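Soluble epoxide hydrolase (Bacillus megaterium, PDB 4INZ) is a soluble, single-chain enzyme of the alpha/beta hydrolase fold, built from a central, mostly parallel beta sheet covered by a largely helical lid. Local coordinates at residues Ser159-Trp164 against Asp256-Pro261; His45-Phe50 against Ser218-Leu223; Glu169-Met174 against Gly211-Met216. The protein carries 1 engineered substitution. All blocks are in the same frame, centred on the assembly; numbering follows the deposited sequence. Where two conformers were deposited one is given.

Interaction 1 of 3, residues Ser159-Trp164 against Asp256-Pro261. Engineered in segment 159-164: Ala162 (natural residue Met).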
loop_
_atom_site.group_PDB
_atom_site.type_symbol
_atom_site.label_atom_id
_atom_site.label_comp_id
_atom_site.label_asym_id
_atom_site.label_seq_id
_atom_site.Cartn_x
_atom_site.Cartn_y
_atom_site.Cartn_z
ATOM N N SER A 159 -5.912 2.844 -15.181
ATOM C CA SER A 159 -5.903 3.862 -14.130
ATOM C C SER A 159 -7.062 4.856 -14.232
ATOM O O SER A 159 -7.139 5.796 -13.443
ATOM C CB SER A 159 -4.572 4.627 -14.126
ATOM O OG SER A 159 -3.488 3.792 -13.739
ATOM N N GLU A 160 -7.956 4.645 -15.195
ATOM C CA GLU A 160 -9.057 5.574 -15.442
ATOM C C GLU A 160 -9.933 5.764 -14.212
ATOM O O GLU A 160 -10.577 6.801 -14.054
ATOM C CB GLU A 160 -9.919 5.102 -16.617
ATOM C CG GLU A 160 -9.270 5.276 -17.983
ATOM C CD GLU A 160 -10.138 4.742 -19.111
ATOM O OE1 GLU A 160 -9.743 4.881 -20.291
ATOM O OE2 GLU A 160 -11.217 4.181 -18.816
ATOM N N TYR A 161 -9.960 4.760 -13.341
ATOM C CA TYR A 161 -10.787 4.831 -12.142
ATOM C C TYR A 161 -10.339 5.969 -11.227
ATOM O O TYR A 161 -11.146 6.524 -10.482
ATOM C CB TYR A 161 -10.781 3.496 -11.387
ATOM C CG TYR A 161 -9.456 3.169 -10.745
ATOM C CD1 TYR A 161 -8.457 2.523 -11.461
ATOM C CD2 TYR A 161 -9.197 3.513 -9.419
ATOM C CE1 TYR A 161 -7.238 2.229 -10.880
ATOM C CE2 TYR A 161 -7.979 3.221 -8.829
ATOM C CZ TYR A 161 -7.004 2.583 -9.565
ATOM O OH TYR A 161 -5.794 2.289 -8.985
ATOM N N ALA A 162 -9.057 6.318 -11.282
ATOM C CA ALA A 162 -8.532 7.396 -10.444
ATOM C C ALA A 162 -9.159 8.738 -10.818
ATOM O O ALA A 162 -9.414 9.581 -9.954
ATOM C CB ALA A 162 -7.021 7.464 -10.540
ATOM N N LYS A 163 -9.410 8.932 -12.108
ATOM C CA LYS A 163 -10.117 10.118 -12.564
ATOM C C LYS A 163 -11.569 10.051 -12.095
ATOM O O LYS A 163 -12.119 11.031 -11.595
ATOM C CB LYS A 163 -10.032 10.236 -14.088
ATOM C CG LYS A 163 -10.777 11.423 -14.682
ATOM C CD LYS A 163 -10.320 12.745 -14.094
ATOM C CE LYS A 163 -10.805 13.916 -14.949
ATOM N NZ LYS A 163 -10.102 13.966 -16.263
ATOM N N TRP A 164 -12.182 8.880 -12.233
ATOM C CA TRP A 164 -13.557 8.698 -11.791
ATOM C C TRP A 164 -13.691 8.952 -10.290
ATOM O O TRP A 164 -14.689 9.513 -9.837
ATOM C CB TRP A 164 -14.056 7.298 -12.154
ATOM C CG TRP A 164 -15.495 7.066 -11.829
ATOM C CD1 TRP A 164 -16.558 7.821 -12.233
ATOM C CD2 TRP A 164 -16.037 5.995 -11.048
ATOM N NE1 TRP A 164 -17.725 7.291 -11.746
ATOM C CE2 TRP A 164 -17.434 6.170 -11.013
ATOM C CE3 TRP A 164 -15.475 4.909 -10.368
ATOM C CZ2 TRP A 164 -18.277 5.301 -10.325
ATOM C CZ3 TRP A 164 -16.318 4.043 -9.686
ATOM C CH2 TRP A 164 -17.703 4.246 -9.673
ATOM N N ASP A 256 -2.819 -8.487 -12.126
ATOM C CA ASP A 256 -3.356 -7.234 -11.601
ATOM C C ASP A 256 -3.943 -6.357 -12.708
ATOM O O ASP A 256 -3.228 -5.952 -13.615
ATOM C CB ASP A 256 -2.236 -6.473 -10.904
ATOM C CG ASP A 256 -2.732 -5.274 -10.131
ATOM O OD1 ASP A 256 -3.938 -4.947 -10.193
ATOM O OD2 ASP A 256 -1.895 -4.645 -9.464
ATOM N N PRO A 257 -5.243 -6.040 -12.624
ATOM C CA PRO A 257 -5.865 -5.187 -13.646
ATOM C C PRO A 257 -5.583 -3.696 -13.453
ATOM O O PRO A 257 -5.881 -2.903 -14.347
ATOM C CB PRO A 257 -7.358 -5.452 -13.449
ATOM C CG PRO A 257 -7.480 -5.771 -11.993
ATOM C CD PRO A 257 -6.227 -6.542 -11.646
ATOM N N THR A 258 -5.007 -3.318 -12.317
ATOM C CA THR A 258 -4.792 -1.911 -11.986
ATOM C C THR A 258 -3.377 -1.425 -12.295
ATOM O O THR A 258 -3.163 -0.261 -12.618
ATOM C CB THR A 258 -5.082 -1.660 -10.498
ATOM O OG1 THR A 258 -6.434 -2.036 -10.207
ATOM C CG2 THR A 258 -4.885 -0.196 -10.160
ATOM N N PHE A 259 -2.404 -2.318 -12.167
ATOM C CA PHE A 259 -1.015 -1.972 -12.475
ATOM C C PHE A 259 -0.436 -2.959 -13.485
ATOM O O PHE A 259 -0.369 -4.160 -13.228
ATOM C CB PHE A 259 -0.159 -1.917 -11.202
ATOM C CG PHE A 259 -0.584 -0.846 -10.240
ATOM C CD1 PHE A 259 -0.131 0.458 -10.384
ATOM C CD2 PHE A 259 -1.450 -1.135 -9.199
ATOM C CE1 PHE A 259 -0.536 1.449 -9.503
ATOM C CE2 PHE A 259 -1.854 -0.147 -8.316
ATOM C CZ PHE A 259 -1.399 1.151 -8.471
ATOM N N MET A 260 -0.035 -2.435 -14.638
ATOM C CA MET A 260 0.456 -3.250 -15.744
ATOM C C MET A 260 1.867 -3.746 -15.477
ATOM O O MET A 260 2.608 -3.135 -14.716
ATOM C CB MET A 260 0.410 -2.448 -17.048
ATOM C CG MET A 260 -0.990 -2.007 -17.460
ATOM S SD MET A 260 -2.108 -3.390 -17.807
ATOM C CE MET A 260 -2.961 -3.578 -16.239
ATOM N N PRO A 261 2.246 -4.869 -16.102
ATOM C CA PRO A 261 3.572 -5.444 -15.861
ATOM C C PRO A 261 4.714 -4.495 -16.220
ATOM O O PRO A 261 5.786 -4.599 -15.621
ATOM C CB PRO A 261 3.597 -6.667 -16.791
ATOM C CG PRO A 261 2.171 -7.023 -16.986
ATOM C CD PRO A 261 1.422 -5.723 -16.976
HETATM O O HOH W 1 -3.796 2.283 -11.509
#
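A single water ties Ser159 and Tyr161 to Thr258, joining the lid of this alpha/beta hydrolase fold to the loop that follows strand 248-253. The water donates to Ser159 OG at 2.7 Å and to the backbone oxygen Thr258 O at 2.8 Å. Its bond to Tyr161 OH is longer, 3.2 Å. In the conformer given, the methyl Thr258 CG2 lies obliquely to the phenol, 3.5 Å from Tyr161 CE1, the side chains crossing at about a right angle; as Thr258 has a second conformer, this contact, and above all the methyl's closeness to the hydroxyl, is doubtful. Tyr161 directs its ring at the loop from the first turn of helix 160-164, with CG between the backbone N and the carbonyl carbon (chi1 69°).

One shell further out, Gln155 of helix 153-158 hydrogen-bonds to Ser159 OG, while Phe165 meets the Tyr161 ring edge-to-face. On the loop side an Asx turn shapes the backbone at Thr258: its N donates to Asp256 OD1 at 2.9 Å, arriving from above the carboxylate plane. The other oxygen, Asp256 OD2, is bonded to His284 ND1, an acid-histidine pairing consistent with the one in alpha/beta hydrolase triads. Beside that pair stands the ring of Phe259, with Asp256 OD2 in plane at its edge and the bridging water over one face, offset toward the rim.

Interaction 2 of 3, residues His45-Phe50 against Ser218-Leu223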
loop_
_atom_site.group_PDB
_atom_site.type_symbol
_atom_site.label_atom_id
_atom_site.label_comp_id
_atom_site.label_asym_id
_atom_site.label_seq_id
_atom_site.Cartn_x
_atom_site.Cartn_y
_atom_site.Cartn_z
ATOM N N HIS A 45 -0.799 -1.129 4.040
ATOM C CA HIS A 45 -1.815 -1.531 3.080
ATOM C C HIS A 45 -2.176 -0.383 2.154
ATOM O O HIS A 45 -1.637 0.727 2.268
ATOM C CB HIS A 45 -3.082 -1.947 3.828
ATOM C CG HIS A 45 -3.774 -0.792 4.485
ATOM N ND1 HIS A 45 -4.688 -0.001 3.823
ATOM C CD2 HIS A 45 -3.648 -0.266 5.727
ATOM C CE1 HIS A 45 -5.109 0.952 4.637
ATOM N NE2 HIS A 45 -4.492 0.815 5.797
ATOM N N GLY A 46 -3.096 -0.661 1.231
ATOM C CA GLY A 46 -3.629 0.355 0.340
ATOM C C GLY A 46 -5.148 0.282 0.266
ATOM O O GLY A 46 -5.799 -0.187 1.192
ATOM N N PHE A 47 -5.708 0.725 -0.852
ATOM C CA PHE A 47 -7.154 0.867 -0.998
ATOM C C PHE A 47 -7.788 -0.365 -1.636
ATOM O O PHE A 47 -7.285 -0.864 -2.641
ATOM C CB PHE A 47 -7.453 2.079 -1.886
ATOM C CG PHE A 47 -8.910 2.240 -2.214
ATOM C CD1 PHE A 47 -9.737 2.987 -1.387
ATOM C CD2 PHE A 47 -9.458 1.635 -3.341
ATOM C CE1 PHE A 47 -11.077 3.134 -1.678
ATOM C CE2 PHE A 47 -10.806 1.780 -3.637
ATOM C CZ PHE A 47 -11.616 2.531 -2.797
ATOM N N PRO A 48 -8.925 -0.841 -1.091
ATOM C CA PRO A 48 -9.658 -0.388 0.091
ATOM C C PRO A 48 -9.476 -1.371 1.231
ATOM O O PRO A 48 -10.449 -1.725 1.903
ATOM C CB PRO A 48 -11.102 -0.470 -0.385
ATOM C CG PRO A 48 -11.104 -1.734 -1.204
ATOM C CD PRO A 48 -9.720 -1.825 -1.849
ATOM N N ASP A 49 -8.244 -1.813 1.446
ATOM C CA ASP A 49 -7.968 -2.802 2.478
ATOM C C ASP A 49 -7.645 -2.127 3.805
ATOM O O ASP A 49 -8.086 -1.012 4.064
ATOM C CB ASP A 49 -6.815 -3.698 2.029
ATOM C CG ASP A 49 -7.025 -4.231 0.626
ATOM O OD1 ASP A 49 -7.972 -5.018 0.434
ATOM O OD2 ASP A 49 -6.263 -3.848 -0.287
ATOM N N PHE A 50 -6.887 -2.823 4.640
ATOM C CA PHE A 50 -6.474 -2.312 5.940
ATOM C C PHE A 50 -5.488 -3.307 6.528
ATOM O O PHE A 50 -5.041 -4.206 5.830
ATOM C CB PHE A 50 -7.681 -2.068 6.871
ATOM C CG PHE A 50 -8.448 -3.315 7.259
ATOM C CD1 PHE A 50 -9.090 -4.093 6.302
ATOM C CD2 PHE A 50 -8.578 -3.668 8.596
ATOM C CE1 PHE A 50 -9.819 -5.225 6.668
ATOM C CE2 PHE A 50 -9.311 -4.798 8.981
ATOM C CZ PHE A 50 -9.934 -5.575 8.014
ATOM N N SER A 218 -10.246 10.573 -0.468
ATOM C CA SER A 218 -9.501 11.827 -0.346
ATOM C C SER A 218 -8.039 11.685 -0.775
ATOM O O SER A 218 -7.462 12.614 -1.343
ATOM C CB SER A 218 -9.598 12.392 1.076
ATOM O OG SER A 218 -10.916 12.821 1.362
ATOM N N TYR A 219 -7.445 10.528 -0.503
ATOM C CA TYR A 219 -6.097 10.235 -0.979
ATOM C C TYR A 219 -5.995 10.496 -2.475
ATOM O O TYR A 219 -5.058 11.153 -2.940
ATOM C CB TYR A 219 -5.760 8.766 -0.742
ATOM C CG TYR A 219 -5.412 8.371 0.670
ATOM C CD1 TYR A 219 -6.375 8.346 1.670
ATOM C CD2 TYR A 219 -4.120 7.973 0.990
ATOM C CE1 TYR A 219 -6.052 7.953 2.950
ATOM C CE2 TYR A 219 -3.786 7.582 2.268
ATOM C CZ TYR A 219 -4.751 7.574 3.244
ATOM O OH TYR A 219 -4.412 7.182 4.512
ATOM N N TYR A 220 -6.949 9.954 -3.227
ATOM C CA TYR A 220 -6.932 10.041 -4.687
ATOM C C TYR A 220 -7.155 11.464 -5.183
ATOM O O TYR A 220 -6.689 11.844 -6.266
ATOM C CB TYR A 220 -8.002 9.127 -5.302
ATOM C CG TYR A 220 -7.730 7.649 -5.150
ATOM C CD1 TYR A 220 -7.081 6.938 -6.151
ATOM C CD2 TYR A 220 -8.129 6.961 -4.008
ATOM C CE1 TYR A 220 -6.828 5.582 -6.018
ATOM C CE2 TYR A 220 -7.883 5.608 -3.865
ATOM C CZ TYR A 220 -7.231 4.920 -4.873
ATOM O OH TYR A 220 -6.979 3.572 -4.735
ATOM N N ARG A 221 -7.873 12.247 -4.392
ATOM C CA ARG A 221 -8.277 13.582 -4.823
ATOM C C ARG A 221 -7.164 14.613 -4.686
ATOM O O ARG A 221 -7.353 15.787 -5.011
ATOM C CB ARG A 221 -9.556 14.006 -4.090
ATOM C CG ARG A 221 -10.735 13.174 -4.553
ATOM C CD ARG A 221 -11.954 13.249 -3.654
ATOM N NE ARG A 221 -13.036 12.470 -4.247
ATOM C CZ ARG A 221 -14.250 12.337 -3.727
ATOM N NH1 ARG A 221 -14.557 12.926 -2.579
ATOM N NH2 ARG A 221 -15.158 11.605 -4.362
ATOM N N ASN A 222 -6.007 14.162 -4.212
ATOM C CA ASN A 222 -4.805 14.985 -4.170
ATOM C C ASN A 222 -3.801 14.604 -5.249
ATOM O O ASN A 222 -2.786 15.278 -5.418
ATOM C CB ASN A 222 -4.130 14.894 -2.802
ATOM C CG ASN A 222 -4.925 15.588 -1.718
ATOM O OD1 ASN A 222 -5.526 16.634 -1.952
ATOM N ND2 ASN A 222 -4.931 15.012 -0.524
ATOM N N LEU A 223 -4.077 13.522 -5.973
ATOM C CA LEU A 223 -3.154 13.058 -7.009
ATOM C C LEU A 223 -2.970 14.095 -8.114
ATOM O O LEU A 223 -3.929 14.727 -8.559
ATOM C CB LEU A 223 -3.624 11.732 -7.605
ATOM C CG LEU A 223 -3.575 10.530 -6.659
ATOM C CD1 LEU A 223 -4.255 9.323 -7.287
ATOM C CD2 LEU A 223 -2.130 10.210 -6.303
#
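Gly46 O, in the turn that presents Phe47 to Tyr220, is gripped by two donors from opposite faces of its carbonyl plane. One is His45 ND1, 2.9 Å from Gly46 O with a nearly straight bond (170°) and the oxygen lying in the plane of the imidazole. The other is the backbone Asp49 N, also 2.9 Å from Gly46 O, which closes the turn. His45 NE2 is bonded to Leu72 N, so both ring nitrogens are engaged and the rotation of the imidazole is fixed; Phe50 CA covers one of its faces.

The sequence His45-Gly46-Phe47-Pro48, with a cis peptide bond before Pro48, is the His-Gly-X-Pro motif that follows strand 40-44. In relatives the N-H of the residue at X lines the oxyanion hole; here Phe47 N is bonded to Asp114 OD2, just before helix 115-126.

Across the contact Tyr220 of helix 213-220 turns the edge of its ring to the face of Phe47, a T-shaped pair with centroids 5.4 Å apart and planes at 83°. Tyr220 CE2 sits 3.9 Å from Phe47 CG, offset toward the rim, and the hydroxyl reaches past the ring to its stem, with Tyr220 OH 3.3 Å from Phe47 CB. Phe47 holds CG anti to its own N (chi1 174°), which carries the ring toward Tyr220. Its opposite face rests on the next residue, Pro48 CB lying 3.6 Å above the ring centre, so the phenyl is sandwiched between a proline and a tyrosine edge. Trp115 makes a further edge-to-face pair with Tyr220, whose side chain also lies beside a bound di(hydroxyethyl)ether molecule.

Interaction 3 of 3, residues Glu169-Met174 against Gly211-Met216; sequences EVQDYM and GSVLSM
Apolar packing centres on Val213, whose CG1 methyl touches two side chains one turn apart on helix 169-193. Val213 CG1 lies 3.8 Å from Met174 CB and 3.9 Å from Gln171 CG. Met174 meets Val213 through CB; in the conformer given the rest of its chain bends away (chi2 -62°). The backbones come close here, Gln171 CA and Val213 CA being 6.3 Å apart.

The second kind of contact is made by the amide of Gln171. With CG anti to the backbone N (chi1 -177°) and the chain extended beyond it, the group reaches along to the next residue: Gln171 OE1 and NE2 are each 3.9 Å from Leu214 CB, so both ends of the amide lie against that carbon. These are van der Waals contacts; the amide nitrogen is bonded instead to Glu175 OE1, one turn on in its own helix, which anchors the group beside Leu214.

Both helices belong to the lid, and the contact joins the early part of helix 169-193 to the start of helix 213-220.

Polar bonding fixes the start of the latter. Ser212 is the N-cap, its OG accepting from Ser215 N at 3.1 Å in a nearly straight bond (171°); outside the segment, Tyr87 OH is hydrogen-bonded to Ser215 OG.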
loop_
_atom_site.group_PDB
_atom_site.type_symbol
_atom_site.label_atom_id
_atom_site.label_comp_id
_atom_site.label_asym_id
_atom_site.label_seq_id
_atom_site.Cartn_x
_atom_site.Cartn_y
_atom_site.Cartn_z
ATOM N N GLU A 169 -20.106 11.136 -7.113
ATOM C CA GLU A 169 -20.967 9.958 -7.087
ATOM C C GLU A 169 -20.264 8.723 -6.520
ATOM O O GLU A 169 -20.925 7.771 -6.113
ATOM C CB GLU A 169 -21.509 9.645 -8.487
ATOM C CG GLU A 169 -20.458 9.098 -9.438
ATOM C CD GLU A 169 -21.055 8.539 -10.714
ATOM O OE1 GLU A 169 -20.934 9.196 -11.765
ATOM O OE2 GLU A 169 -21.635 7.436 -10.669
ATOM N N VAL A 170 -18.932 8.736 -6.487
ATOM C CA VAL A 170 -18.186 7.526 -6.147
ATOM C C VAL A 170 -18.375 7.092 -4.695
ATOM O O VAL A 170 -18.437 5.896 -4.407
ATOM C CB VAL A 170 -16.679 7.643 -6.484
ATOM C CG1 VAL A 170 -15.928 6.399 -6.022
ATOM C CG2 VAL A 170 -16.490 7.837 -7.978
ATOM N N GLN A 171 -18.467 8.048 -3.775
ATOM C CA GLN A 171 -18.674 7.671 -2.381
ATOM C C GLN A 171 -19.943 6.834 -2.229
ATOM O O GLN A 171 -19.921 5.770 -1.616
ATOM C CB GLN A 171 -18.714 8.880 -1.443
ATOM C CG GLN A 171 -18.865 8.462 0.012
ATOM C CD GLN A 171 -18.763 9.612 0.990
ATOM O OE1 GLN A 171 -18.520 10.757 0.606
ATOM N NE2 GLN A 171 -18.941 9.309 2.273
ATOM N N ASP A 172 -21.048 7.320 -2.783
ATOM C CA ASP A 172 -22.301 6.573 -2.731
ATOM C C ASP A 172 -22.149 5.208 -3.411
ATOM O O ASP A 172 -22.668 4.201 -2.927
ATOM C CB ASP A 172 -23.444 7.374 -3.366
ATOM C CG ASP A 172 -24.709 6.552 -3.544
ATOM O OD1 ASP A 172 -25.430 6.342 -2.543
ATOM O OD2 ASP A 172 -24.989 6.118 -4.687
ATOM N N TYR A 173 -21.430 5.173 -4.529
ATOM C CA TYR A 173 -21.212 3.909 -5.216
ATOM C C TYR A 173 -20.524 2.916 -4.279
ATOM O O TYR A 173 -20.861 1.736 -4.250
ATOM C CB TYR A 173 -20.359 4.093 -6.471
ATOM C CG TYR A 173 -19.935 2.780 -7.073
ATOM C CD1 TYR A 173 -18.733 2.185 -6.708
ATOM C CD2 TYR A 173 -20.735 2.126 -8.000
ATOM C CE1 TYR A 173 -18.341 0.982 -7.244
ATOM C CE2 TYR A 173 -20.348 0.918 -8.545
ATOM C CZ TYR A 173 -19.150 0.350 -8.165
ATOM O OH TYR A 173 -18.757 -0.859 -8.704
ATOM N N MET A 174 -19.558 3.401 -3.511
ATOM C CA MET A 174 -18.790 2.518 -2.638
ATOM C C MET A 174 -19.570 2.112 -1.390
ATOM O O MET A 174 -19.484 0.963 -0.950
ATOM C CB MET A 174 -17.458 3.160 -2.238
ATOM C CG MET A 174 -16.484 3.352 -3.397
ATOM S SD MET A 174 -15.999 1.796 -4.179
ATOM C CE MET A 174 -15.056 2.434 -5.558
ATOM N N GLY A 211 -14.312 2.677 9.233
ATOM C CA GLY A 211 -13.502 3.621 8.485
ATOM C C GLY A 211 -14.356 4.667 7.802
ATOM O O GLY A 211 -15.557 4.739 8.035
ATOM N N SER A 212 -13.728 5.470 6.945
ATOM C CA SER A 212 -14.424 6.513 6.204
ATOM C C SER A 212 -14.114 6.419 4.717
ATOM O O SER A 212 -12.970 6.617 4.295
ATOM C CB SER A 212 -14.020 7.894 6.708
ATOM O OG SER A 212 -14.484 8.897 5.816
ATOM N N VAL A 213 -15.133 6.126 3.921
ATOM C CA VAL A 213 -14.945 6.076 2.480
ATOM C C VAL A 213 -14.525 7.447 1.954
ATOM O O VAL A 213 -13.707 7.545 1.040
ATOM C CB VAL A 213 -16.204 5.564 1.757
ATOM C CG1 VAL A 213 -16.056 5.732 0.244
ATOM C CG2 VAL A 213 -16.442 4.103 2.113
ATOM N N LEU A 214 -15.062 8.508 2.548
ATOM C CA LEU A 214 -14.658 9.858 2.161
ATOM C C LEU A 214 -13.147 10.028 2.333
ATOM O O LEU A 214 -12.453 10.486 1.423
ATOM C CB LEU A 214 -15.418 10.916 2.966
ATOM C CG LEU A 214 -15.012 12.368 2.708
ATOM C CD1 LEU A 214 -15.123 12.713 1.228
ATOM C CD2 LEU A 214 -15.852 13.323 3.543
ATOM N N SER A 215 -12.642 9.639 3.498
ATOM C CA SER A 215 -11.213 9.695 3.774
ATOM C C SER A 215 -10.419 8.878 2.761
ATOM O O SER A 215 -9.396 9.331 2.249
ATOM C CB SER A 215 -10.922 9.158 5.170
ATOM O OG SER A 215 -11.490 9.988 6.166
ATOM N N MET A 216 -10.883 7.660 2.489
ATOM C CA MET A 216 -10.175 6.791 1.566
ATOM C C MET A 216 -10.066 7.448 0.182
ATOM O O MET A 216 -8.984 7.470 -0.413
ATOM C CB MET A 216 -10.850 5.410 1.525
ATOM C CG MET A 216 -10.902 4.749 2.911
ATOM S SD MET A 216 -12.167 3.482 3.190
ATOM C CE MET A 216 -11.528 2.138 2.194
#

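In the fold
Along the chain the segments run 45-50, 159-164, 169-174, 211-216, 218-223 and 256-261, so interactions 1 and 2 cross and interaction 3 is nested inside both. Interaction 3 is internal to the lid, whereas interactions 1 and 2 fasten that lid to two loops at the ends of sheet strands, after 248-253 and 40-44. Helix 213-220 serves interactions 2 and 3, whose centres are about 10 Å apart; Pro48 and Phe47 both rest on Met216. Interactions 1 and 2, centres about 13 Å apart, meet where Tyr161 CE2 is 3.8 Å from Tyr220 CE1. Interactions 1 and 3, centres about 18 Å apart, join through Trp164, packed on Val170 and Tyr173.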